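Local coordinates for amidohydrolase (Xanthomonas campestris pv. campestris, PDB 4DZH), which probably catalyses the zinc-dependent hydrolytic deamination of adenosine-type nucleosides such as 5'-methylthioadenosine, at residues A[313-318]-A[327-332]; A[263-268]-A[285-290]. All coordinates share one frame; numbering follows the deposited sequence.

Contact 1: residues A[313-318]-A[327-332]; sequences IGTDGC and FSENRT. With ZN (zinc ion), chain E; ZN (zinc ion), chain F.
A first torsion of -156° sends Glu-329 CG away from the backbone N, and a bend about CB-CG (chi2 75°) lays the aliphatic part along Ile-313 and swings the carboxylate toward Thr-315. Ile-313, whose CG2 lies anti to its own N, runs past Glu-329 in the opposite direction, and its CG2 comes within 3.6 Å of Glu-329 CG. Ile-313 CD1 approaches Asn-330 OD1 to 3.5 Å, with CG2 a little farther from the same oxygen. Beyond the isoleucine, Gly-314 O packs on the Glu-329 CG methylene at 3.4 Å; its closeness to OE1 is that of two acceptors with no hydrogen bond between them. Thr-315 crosses the carboxylate with its methyl, CG2 lying 3.7 Å from Glu-329 OE2, while its OG1 hydrogen-bonds to Asp-316 O in the carbonyl plane, on a lone pair, and also to Asn-77.

No direct hydrogen bond spans the two segments; the polar link is one water. It donates to Glu-329 OE1 at 2.6 Å and, weakly, to Thr-315 O. The residue after Thr-315, Asp-316, binds both zinc ions: OD1 touches each, at 2.4 Å and 2.6 Å, and OD2 holds the second at 2.0 Å. His-79, His-81 and His-228 complete the protein ligands of the first. Glu-329, its OE1 held by Glu-289 N and its OE2 by Asn-321 ND2, is thus a second-shell residue of the magnesium site, and its water ties it to the loop that carries Asp-316, consistent with a part in positioning that loop.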
ATOM      1  N   ILE A 313     -13.526   7.435  -1.940  1.00 15.41           N
ATOM      2  CA  ILE A 313     -12.351   7.005  -1.209  1.00 15.09           C
ATOM      3  C   ILE A 313     -11.542   8.250  -0.851  1.00 13.76           C
ATOM      4  O   ILE A 313     -11.427   9.179  -1.653  1.00 14.84           O
ATOM      5  CB  ILE A 313     -11.512   6.015  -2.067  1.00 14.59           C
ATOM      6  CG1 ILE A 313     -12.296   4.717  -2.279  1.00 18.44           C
ATOM      7  CG2 ILE A 313     -10.142   5.697  -1.389  1.00 13.46           C
ATOM      8  CD1 ILE A 313     -11.663   3.739  -3.257  1.00 19.83           C
ATOM      9  N   GLY A 314     -11.053   8.275   0.380  1.00 14.27           N
ATOM     10  CA  GLY A 314     -10.215   9.375   0.839  1.00 14.99           C
ATOM     11  C   GLY A 314      -9.074   8.839   1.714  1.00 13.52           C
ATOM     12  O   GLY A 314      -9.095   7.691   2.212  1.00 13.87           O
ATOM     13  N   THR A 315      -8.074   9.667   1.966  1.00 14.02           N
ATOM     14  CA  THR A 315      -6.886   9.240   2.706  1.00 12.87           C
ATOM     15  C   THR A 315      -6.913   9.680   4.188  1.00 12.88           C
ATOM     16  O   THR A 315      -6.155   9.114   4.990  1.00 13.87           O
ATOM     17  CB  THR A 315      -5.546   9.747   2.061  1.00 13.35           C
ATOM     18  OG1 THR A 315      -5.582  11.186   1.978  1.00 13.05           O
ATOM     19  CG2 THR A 315      -5.313   9.133   0.645  1.00 13.16           C
ATOM     20  N   ASP A 316      -7.700  10.715   4.524  1.00 14.14           N
ATOM     21  CA  ASP A 316      -7.599  11.402   5.818  1.00 12.43           C
ATOM     22  C   ASP A 316      -6.242  12.083   5.849  1.00 15.83           C
ATOM     23  O   ASP A 316      -5.621  12.278   4.779  1.00 17.02           O
ATOM     24  CB  ASP A 316      -7.813  10.402   7.003  1.00 10.37           C
ATOM     25  CG  ASP A 316      -8.487  11.030   8.240  1.00 16.33           C
ATOM     26  OD1 ASP A 316      -9.030  12.162   8.260  1.00 19.39           O
ATOM     27  OD2 ASP A 316      -8.517  10.238   9.211  1.00 15.80           O
ATOM     28  N   GLY A 317      -5.723  12.405   7.013  1.00 16.97           N
ATOM     29  CA  GLY A 317      -4.508  13.216   7.128  1.00 17.75           C
ATOM     30  C   GLY A 317      -3.230  12.412   7.321  1.00 20.32           C
ATOM     31  O   GLY A 317      -3.274  11.216   7.655  1.00 18.43           O
ATOM     32  N   CYS A 318      -2.072  13.067   7.144  1.00 15.26           N
ATOM     33  CA  CYS A 318      -0.784  12.406   7.188  1.00 15.93           C
ATOM     34  C   CYS A 318      -0.279  12.096   8.594  1.00 16.61           C
ATOM     35  O   CYS A 318       0.804  11.553   8.709  1.00 15.28           O
ATOM     36  CB  CYS A 318       0.290  13.165   6.397  1.00 17.36           C
ATOM     37  SG  CYS A 318      -0.044  13.148   4.613  1.00 19.33           S
ATOM     38  N   PHE A 327      -3.329   5.560  -4.852  1.00 11.28           N
ATOM     39  CA  PHE A 327      -3.178   4.227  -5.448  1.00 13.47           C
ATOM     40  C   PHE A 327      -3.195   3.180  -4.341  1.00 14.56           C
ATOM     41  O   PHE A 327      -3.861   2.153  -4.452  1.00 13.93           O
ATOM     42  CB  PHE A 327      -1.868   4.121  -6.251  1.00 12.69           C
ATOM     43  CG  PHE A 327      -1.965   4.691  -7.644  1.00 12.44           C
ATOM     44  CD1 PHE A 327      -1.976   6.066  -7.855  1.00 14.83           C
ATOM     45  CD2 PHE A 327      -2.029   3.837  -8.735  1.00 19.19           C
ATOM     46  CE1 PHE A 327      -2.084   6.592  -9.132  1.00 16.52           C
ATOM     47  CE2 PHE A 327      -2.129   4.360 -10.039  1.00 19.29           C
ATOM     48  CZ  PHE A 327      -2.150   5.710 -10.228  1.00 17.61           C
ATOM     49  N   SER A 328      -2.467   3.453  -3.264  1.00 11.45           N
ATOM     50  CA  SER A 328      -2.484   2.589  -2.097  1.00 13.88           C
ATOM     51  C   SER A 328      -3.833   2.534  -1.430  1.00 14.24           C
ATOM     52  O   SER A 328      -4.284   1.451  -1.078  1.00 13.25           O
ATOM     53  CB  SER A 328      -1.452   3.034  -1.076  1.00 15.66           C
ATOM     54  OG  SER A 328      -1.434   2.147   0.050  1.00 13.77           O
ATOM     55  N   GLU A 329      -4.446   3.697  -1.222  1.00 13.95           N
ATOM     56  CA  GLU A 329      -5.751   3.737  -0.567  1.00 10.56           C
ATOM     57  C   GLU A 329      -6.775   2.854  -1.328  1.00 15.05           C
ATOM     58  O   GLU A 329      -7.584   2.109  -0.694  1.00 15.34           O
ATOM     59  CB  GLU A 329      -6.252   5.178  -0.490  1.00 10.28           C
ATOM     60  CG  GLU A 329      -7.246   5.299   0.665  1.00 11.75           C
ATOM     61  CD  GLU A 329      -6.595   5.315   2.004  1.00 16.45           C
ATOM     62  OE1 GLU A 329      -7.289   4.921   2.992  1.00 18.01           O
ATOM     63  OE2 GLU A 329      -5.429   5.732   2.126  1.00 15.38           O
ATOM     64  N   ASN A 330      -6.732   2.919  -2.664  1.00 14.57           N
ATOM     65  CA  ASN A 330      -7.632   2.135  -3.500  1.00 13.95           C
ATOM     66  C   ASN A 330      -7.377   0.670  -3.312  1.00 13.19           C
ATOM     67  O   ASN A 330      -8.322  -0.121  -3.147  1.00 14.43           O
ATOM     68  CB  ASN A 330      -7.450   2.439  -4.992  1.00 16.87           C
ATOM     69  CG  ASN A 330      -7.872   3.861  -5.384  1.00 16.62           C
ATOM     70  OD1 ASN A 330      -8.607   4.545  -4.670  1.00 14.96           O
ATOM     71  ND2 ASN A 330      -7.440   4.278  -6.575  1.00 16.78           N
ATOM     72  N   ARG A 331      -6.096   0.254  -3.368  1.00 10.62           N
ATOM     73  CA  ARG A 331      -5.768  -1.153  -3.147  1.00 12.18           C
ATOM     74  C   ARG A 331      -6.233  -1.620  -1.755  1.00 13.18           C
ATOM     75  O   ARG A 331      -6.824  -2.695  -1.634  1.00 15.22           O
ATOM     76  CB  ARG A 331      -4.277  -1.398  -3.300  1.00 13.76           C
ATOM     77  CG  ARG A 331      -3.919  -2.868  -3.075  1.00 12.97           C
ATOM     78  CD  ARG A 331      -2.877  -3.091  -1.939  1.00 15.67           C
ATOM     79  NE  ARG A 331      -1.700  -2.307  -2.297  1.00 17.83           N
ATOM     80  CZ  ARG A 331      -1.308  -1.208  -1.643  1.00 19.44           C
ATOM     81  NH1 ARG A 331      -0.290  -0.500  -2.112  1.00 20.59           N
ATOM     82  NH2 ARG A 331      -1.927  -0.777  -0.526  1.00 17.28           N
ATOM     83  N   THR A 332      -5.991  -0.802  -0.727  1.00 13.33           N
ATOM     84  CA  THR A 332      -6.402  -1.195   0.628  1.00 13.75           C
ATOM     85  C   THR A 332      -7.930  -1.340   0.690  1.00 16.09           C
ATOM     86  O   THR A 332      -8.447  -2.333   1.267  1.00 16.33           O
ATOM     87  CB  THR A 332      -5.915  -0.161   1.630  1.00 15.69           C
ATOM     88  OG1 THR A 332      -4.471  -0.080   1.558  1.00 13.78           O
ATOM     89  CG2 THR A 332      -6.283  -0.600   3.034  1.00 14.38           C
TER
HETATM   90 ZN    ZN E 504     -10.910  13.409   8.927  1.00 17.64          ZN
HETATM   91 ZN    ZN F 505      -9.202  11.307  10.702  0.80 17.87          ZN
HETATM   92  O   HOH W   1      -7.442   6.511   5.078  1.00 16.13           O
HETATM   93  O   HOH W   2     -10.911  11.894  10.267  1.00 18.19           O
HETATM   94  O   HOH W   3      -9.706  10.157  12.431  0.80 16.23           O

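Contact 2: residues A[263-268]-A[285-290]; sequences AVHMTQ and VHCPES. With MG (magnesium ion), chain B.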
ATOM      1  N   ALA A 263     -20.800  11.629   4.198  1.00 18.09           N
ATOM      2  CA  ALA A 263     -20.569  11.020   5.497  1.00 19.29           C
ATOM      3  C   ALA A 263     -19.244  10.286   5.490  1.00 20.15           C
ATOM      4  O   ALA A 263     -19.079   9.283   4.793  1.00 20.68           O
ATOM      5  CB  ALA A 263     -21.703  10.029   5.814  1.00 24.19           C
ATOM      6  N   VAL A 264     -18.315  10.758   6.299  1.00 19.58           N
ATOM      7  CA  VAL A 264     -16.952  10.204   6.260  1.00 17.39           C
ATOM      8  C   VAL A 264     -16.720   9.137   7.324  1.00 20.39           C
ATOM      9  O   VAL A 264     -17.162   9.267   8.481  1.00 19.37           O
ATOM     10  CB  VAL A 264     -15.947  11.343   6.418  1.00 18.08           C
ATOM     11  CG1 VAL A 264     -14.507  10.809   6.247  1.00 16.03           C
ATOM     12  CG2 VAL A 264     -16.246  12.424   5.360  1.00 15.83           C
ATOM     13  N   HIS A 265     -16.092   8.043   6.912  1.00 17.04           N
ATOM     14  CA  HIS A 265     -15.645   6.933   7.781  1.00 16.10           C
ATOM     15  C   HIS A 265     -16.676   5.837   7.882  1.00 19.52           C
ATOM     16  O   HIS A 265     -16.538   4.770   7.302  1.00 20.38           O
ATOM     17  CB  HIS A 265     -15.099   7.374   9.148  1.00 18.87           C
ATOM     18  CG  HIS A 265     -13.873   8.251   9.058  1.00 18.78           C
ATOM     19  ND1 HIS A 265     -12.701   7.853   8.436  1.00 17.25           N
ATOM     20  CD2 HIS A 265     -13.632   9.499   9.543  1.00 19.20           C
ATOM     21  CE1 HIS A 265     -11.796   8.819   8.531  1.00 17.88           C
ATOM     22  NE2 HIS A 265     -12.345   9.839   9.176  1.00 17.60           N
ATOM     23  N   MET A 266     -17.713   6.124   8.648  1.00 20.17           N
ATOM     24  CA  MET A 266     -18.887   5.257   8.671  1.00 23.63           C
ATOM     25  C   MET A 266     -18.490   3.795   8.938  1.00 19.71           C
ATOM     26  O   MET A 266     -18.935   2.890   8.201  1.00 24.32           O
ATOM     27  CB  MET A 266     -19.672   5.451   7.350  1.00 22.74           C
ATOM     28  CG  MET A 266     -20.272   6.853   7.153  1.00 20.53           C
ATOM     29  SD  MET A 266     -21.777   7.045   8.151  1.00 25.27           S
ATOM     30  CE  MET A 266     -23.020   6.686   6.880  1.00 24.35           C
ATOM     31  N   THR A 267     -17.662   3.552   9.967  1.00 18.00           N
ATOM     32  CA  THR A 267     -17.205   2.204  10.340  1.00 17.99           C
ATOM     33  C   THR A 267     -18.217   1.440  11.172  1.00 22.36           C
ATOM     34  O   THR A 267     -18.282   0.210  11.128  1.00 23.52           O
ATOM     35  CB  THR A 267     -15.893   2.193  11.147  1.00 21.89           C
ATOM     36  OG1 THR A 267     -16.073   2.874  12.377  1.00 23.00           O
ATOM     37  CG2 THR A 267     -14.727   2.869  10.359  1.00 22.25           C
ATOM     38  N   GLN A 268     -18.978   2.179  11.962  1.00 23.68           N
ATOM     39  CA  GLN A 268     -19.971   1.578  12.850  1.00 25.35           C
ATOM     40  C   GLN A 268     -21.361   1.718  12.195  1.00 27.68           C
ATOM     41  O   GLN A 268     -21.974   2.785  12.332  1.00 33.93           O
ATOM     42  CB  GLN A 268     -19.980   2.346  14.162  1.00 22.13           C
ATOM     43  CG  GLN A 268     -18.636   2.509  14.880  1.00 23.24           C
ATOM     44  CD  GLN A 268     -17.977   1.194  15.211  1.00 31.46           C
ATOM     45  OE1 GLN A 268     -18.488   0.416  16.021  1.00 32.27           O
ATOM     46  NE2 GLN A 268     -16.843   0.931  14.598  1.00 31.09           N
ATOM     47  N   VAL A 285     -17.743   8.448   2.293  1.00 15.14           N
ATOM     48  CA  VAL A 285     -16.290   8.393   1.983  1.00 14.64           C
ATOM     49  C   VAL A 285     -15.583   7.380   2.882  1.00 17.34           C
ATOM     50  O   VAL A 285     -15.545   7.501   4.119  1.00 17.17           O
ATOM     51  CB  VAL A 285     -15.644   9.754   2.174  1.00 14.51           C
ATOM     52  CG1 VAL A 285     -14.155   9.624   1.782  1.00 14.94           C
ATOM     53  CG2 VAL A 285     -16.356  10.812   1.316  1.00 15.66           C
ATOM     54  N   HIS A 286     -14.961   6.390   2.234  1.00 16.30           N
ATOM     55  CA  HIS A 286     -14.218   5.331   2.888  1.00 15.88           C
ATOM     56  C   HIS A 286     -12.736   5.690   2.953  1.00 16.45           C
ATOM     57  O   HIS A 286     -12.121   5.980   1.927  1.00 17.25           O
ATOM     58  CB  HIS A 286     -14.473   4.045   2.086  1.00 17.85           C
ATOM     59  CG  HIS A 286     -13.842   2.803   2.641  1.00 17.54           C
ATOM     60  ND1 HIS A 286     -13.704   2.537   3.994  1.00 16.36           N
ATOM     61  CD2 HIS A 286     -13.323   1.723   2.000  1.00 16.73           C
ATOM     62  CE1 HIS A 286     -13.123   1.361   4.152  1.00 20.10           C
ATOM     63  NE2 HIS A 286     -12.885   0.842   2.956  1.00 20.11           N
ATOM     64  N   CYS A 287     -12.197   5.680   4.165  1.00 17.40           N
ATOM     65  CA  CYS A 287     -10.791   5.979   4.473  1.00 13.28           C
ATOM     66  C   CYS A 287     -10.191   4.752   5.190  1.00 14.35           C
ATOM     67  O   CYS A 287      -9.939   4.753   6.410  1.00 15.58           O
ATOM     68  CB  CYS A 287     -10.721   7.213   5.379  1.00 17.85           C
ATOM     69  SG  CYS A 287     -11.447   8.694   4.649  1.00 16.35           S
ATOM     70  N   PRO A 288      -9.942   3.676   4.441  1.00 16.92           N
ATOM     71  CA  PRO A 288      -9.567   2.425   5.108  1.00 16.70           C
ATOM     72  C   PRO A 288      -8.244   2.476   5.879  1.00 14.84           C
ATOM     73  O   PRO A 288      -8.094   1.881   6.938  1.00 16.34           O
ATOM     74  CB  PRO A 288      -9.465   1.420   3.942  1.00 17.17           C
ATOM     75  CG  PRO A 288      -9.331   2.291   2.664  1.00 14.85           C
ATOM     76  CD  PRO A 288     -10.127   3.536   2.973  1.00 15.27           C
ATOM     77  N   GLU A 289      -7.210   3.127   5.312  1.00 13.98           N
ATOM     78  CA  GLU A 289      -5.926   3.065   5.987  1.00 13.11           C
ATOM     79  C   GLU A 289      -5.958   3.788   7.332  1.00 13.06           C
ATOM     80  O   GLU A 289      -5.360   3.269   8.326  1.00 15.38           O
ATOM     81  CB  GLU A 289      -4.752   3.541   5.074  1.00 16.46           C
ATOM     82  CG  GLU A 289      -4.600   2.643   3.816  1.00 16.75           C
ATOM     83  CD  GLU A 289      -3.451   2.989   2.897  1.00 19.54           C
ATOM     84  OE1 GLU A 289      -2.626   3.887   3.249  1.00 13.94           O
ATOM     85  OE2 GLU A 289      -3.361   2.298   1.848  1.00 17.42           O
ATOM     86  N   SER A 290      -6.597   4.962   7.372  1.00 14.18           N
ATOM     87  CA  SER A 290      -6.756   5.689   8.623  1.00 14.75           C
ATOM     88  C   SER A 290      -7.573   4.853   9.610  1.00 17.11           C
ATOM     89  O   SER A 290      -7.200   4.768  10.793  1.00 17.97           O
ATOM     90  CB  SER A 290      -7.433   7.023   8.376  1.00 17.28           C
ATOM     91  OG  SER A 290      -7.765   7.654   9.611  1.00 18.82           O
TER
HETATM   92 MG    MG B 501      -1.377   5.384   2.757  1.00 12.88          MG
HETATM   93  O   HOH W   4     -14.150   4.376   6.093  1.00 18.58           O
HETATM   94  O   HOH W   5      -2.788   5.939   1.379  1.00 13.28           O
HETATM   95  O   HOH W   6       0.077   4.780   4.243  1.00 16.38           O
HETATM   96  O   HOH W   7      -0.198   4.233   1.397  1.00 14.69           O
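Two neighbouring parallel strands of the amidohydrolase barrel, 261-265 and 283-286, meet here as the ends of a beta-alpha-beta unit whose helix is 271-280. Val-264 pairs with Val-285, and two backbone hydrogen bonds fix the register: Val-285 N to Ala-263 O at 3.0 Å, and His-265 N to Val-285 O at 2.9 Å. The second is nearly straight, with an N-H...O angle of 171°. Val-264 and Val-285 put their side chains on the same face of the sheet, which also meets His-79, and Val-264 CG2 lies 4.2 Å from Val-285 CB.

Past the paired residues, Cys-287, at the N-cap position of helix 288-293, packs obliquely against the His-265 ring. Its CB is 3.7 Å from His-265 CE1, and its SG lies 4.5 Å from the ring centroid, 46° off the normal, a sulfur-aromatic approach. That sulfur also touches Val-264 CG1, which itself lies over the centre of one face of the imidazole. With CG beside its backbone N (chi1 -62°), His-265 turns its ring back toward Cys-287 although its CB starts away from that segment. One water joins the strand ends: it donates to His-265 O at 2.7 Å, accepts from Cys-287 N, and bonds to His-286 ND1 in the plane of that ring.

Farther along helix 288-293, Glu-289 OE1 binds magnesium at 2.0 Å, with Asn-321 and Asp-323 completing the protein ligands, while Ser-290 OG hydrogen-bonds to the zinc ligand Asp-316. The His-265 side chain comes within about 4 Å of a bound zinc, nearest atoms compared, and a catalytic metal centre, here zinc, at the C-terminal ends of the barrel strands is the hallmark of the TIM-barrel metallo-dependent hydrolases.

In the fold
The centres of the two contacts lie about 10 Å apart, and along the chain they come in series: contact 2 closes at 290 before contact 1 opens at 313. Strands 261-265, 283-286 and 310-313 are successive neighbours in one parallel sheet, so contact 2 pairs the first two and contact 1 sets the end of the third against helix 326-341. Helix 288-293 joins them directly, since Glu-289 OE2 lies 2.6 Å from Ser-328 OG in a probable hydrogen bond, and Thr-332 OG1 meets the same oxygen. Consecutive barrel units thus place residues of the zinc and magnesium sites side by side, Glu-289 and Ser-290 being adjacent in one helix.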